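Local structure of putative sugar kinase PH1459 (Pyrococcus horikoshii, 3EWM) at residues K49-I53 with E72-T76. The protein probably phosphorylates a sugar, perhaps fructose, at the expense of ATP as a carbohydrate kinase of the pfkB family. Sequence-based numbering, arbitrary orientation.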
loop_
_atom_site.group_PDB
_atom_site.type_symbol
_atom_site.label_atom_id
_atom_site.label_comp_id
_atom_site.label_asym_id
_atom_site.label_seq_id
_atom_site.Cartn_x
_atom_site.Cartn_y
_atom_site.Cartn_z
ATOM N N LYS A 49 -8.789 27.647 -12.485
ATOM C CA LYS A 49 -8.084 27.515 -11.196
ATOM C C LYS A 49 -8.655 26.347 -10.397
ATOM O O LYS A 49 -9.860 26.276 -10.143
ATOM C CB LYS A 49 -8.192 28.790 -10.351
ATOM C CG LYS A 49 -7.224 29.896 -10.716
ATOM C CD LYS A 49 -7.485 31.151 -9.837
ATOM C CE LYS A 49 -8.621 32.018 -10.382
ATOM N NZ LYS A 49 -8.657 33.379 -9.733
ATOM N N SER A 50 -7.775 25.426 -10.027
ATOM C CA SER A 50 -8.171 24.180 -9.389
ATOM C C SER A 50 -7.332 23.952 -8.155
ATOM O O SER A 50 -6.115 24.064 -8.201
ATOM C CB SER A 50 -7.969 23.027 -10.367
ATOM O OG SER A 50 -8.404 21.819 -9.812
ATOM N N SER A 51 -7.993 23.621 -7.051
ATOM C CA SER A 51 -7.317 23.365 -5.788
ATOM C C SER A 51 -7.781 22.032 -5.258
ATOM O O SER A 51 -8.955 21.678 -5.374
ATOM C CB SER A 51 -7.676 24.425 -4.742
ATOM O OG SER A 51 -7.124 25.676 -5.058
ATOM N N LEU A 52 -6.859 21.289 -4.669
ATOM C CA LEU A 52 -7.200 20.024 -4.076
ATOM C C LEU A 52 -6.895 20.049 -2.594
ATOM O O LEU A 52 -5.800 20.408 -2.167
ATOM C CB LEU A 52 -6.450 18.880 -4.770
ATOM C CG LEU A 52 -6.657 17.480 -4.172
ATOM C CD1 LEU A 52 -8.108 16.999 -4.356
ATOM C CD2 LEU A 52 -5.669 16.525 -4.822
ATOM N N ILE A 53 -7.896 19.684 -1.815
ATOM C CA ILE A 53 -7.730 19.526 -0.390
ATOM C C ILE A 53 -7.690 18.045 -0.113
ATOM O O ILE A 53 -8.636 17.309 -0.403
ATOM C CB ILE A 53 -8.871 20.201 0.386
ATOM C CG1 ILE A 53 -8.743 21.725 0.255
ATOM C CG2 ILE A 53 -8.881 19.729 1.888
ATOM C CD1 ILE A 53 -10.074 22.425 0.313
ATOM N N GLU A 72 0.602 19.886 -13.086
ATOM C CA GLU A 72 -0.684 20.125 -13.739
ATOM C C GLU A 72 -1.326 21.443 -13.321
ATOM O O GLU A 72 -2.462 21.720 -13.694
ATOM C CB GLU A 72 -1.643 18.958 -13.460
ATOM C CG GLU A 72 -1.259 17.660 -14.156
ATOM C CD GLU A 72 -1.437 17.687 -15.673
ATOM O OE1 GLU A 72 -2.166 18.541 -16.226
ATOM O OE2 GLU A 72 -0.846 16.817 -16.325
ATOM N N ASN A 73 -0.598 22.239 -12.534
ATOM C CA ASN A 73 -1.039 23.564 -12.071
ATOM C C ASN A 73 -2.204 23.511 -11.115
ATOM O O ASN A 73 -2.956 24.478 -10.961
ATOM C CB ASN A 73 -1.325 24.518 -13.237
ATOM C CG ASN A 73 -0.104 24.725 -14.091
ATOM O OD1 ASN A 73 1.001 24.875 -13.569
ATOM N ND2 ASN A 73 -0.282 24.687 -15.413
ATOM N N VAL A 74 -2.319 22.385 -10.439
ATOM C CA VAL A 74 -3.320 22.231 -9.410
ATOM C C VAL A 74 -2.680 22.767 -8.140
ATOM O O VAL A 74 -1.580 22.353 -7.770
ATOM C CB VAL A 74 -3.725 20.784 -9.239
ATOM C CG1 VAL A 74 -4.707 20.625 -8.007
ATOM C CG2 VAL A 74 -4.376 20.302 -10.530
ATOM N N ASP A 75 -3.379 23.701 -7.510
ATOM C CA ASP A 75 -2.964 24.268 -6.241
ATOM C C ASP A 75 -2.870 23.141 -5.224
ATOM O O ASP A 75 -3.836 22.395 -5.028
ATOM C CB ASP A 75 -3.977 25.329 -5.818
ATOM C CG ASP A 75 -3.747 25.853 -4.406
ATOM O OD1 ASP A 75 -2.588 25.872 -3.919
ATOM O OD2 ASP A 75 -4.759 26.264 -3.797
ATOM N N THR A 76 -1.697 22.997 -4.605
ATOM C CA THR A 76 -1.467 21.878 -3.674
ATOM C C THR A 76 -1.305 22.349 -2.229
ATOM O O THR A 76 -1.022 21.539 -1.333
ATOM C CB THR A 76 -0.243 21.045 -4.075
ATOM O OG1 THR A 76 0.883 21.909 -4.194
ATOM C CG2 THR A 76 -0.483 20.318 -5.414
HETATM O O HOH W 1 -5.408 25.530 -11.487
HETATM O O HOH W 2 -4.933 26.820 -9.486
HETATM O O HOH W 3 -4.798 22.965 -2.496
#
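The flat carboxylate of Asp75 meets Ser51 at its edge: OD2 accepts a hydrogen bond from Ser51 OG at 2.7 Å through its anti lone pair. The same oxygen forms a salt bridge with Arg77, so a hydroxyl and a guanidinium share it. With CG anti to the backbone N (chi1 172°), the carboxylate reaches across to the serine while Asp75 CB lies 3.4 Å from Ser50 O. Replacing the aspartate by an alanine would remove the carboxylate, and the Ser51 hydroxyl and Arg77 would probably both lose this partner. Beside this polar pair, the two peptide chains run parallel and form a single beta bridge between Ser51 and Asp75. Asp75 N donates to Ser50 O (2.8 Å), in the plane of that carbonyl, and Leu52 N donates to Asp75 O (3.2 Å, N-H...O angle 168°). Val74 CG1 packs at 4.1 Å from Leu52 CB. Beyond the bridge, water takes over: one molecule links Ser50 N to Asn73 O, another joins the carbonyl oxygens of Leu52 and Asp75. Asn73, with its positive phi, closes helix 60-71 as the C-prime residue of a Schellman motif. The bridge lies on the returning limb of a beta-alpha-beta crossover, between that helix and strand 79-82, parallel to strand 49-57. Strand 3-7 flanks strand 49-57 within the sheet, helix 35-45 packs against Ser50 and Leu52, and Ile121 of helix 119-124 touches both Ser51 and Asp75.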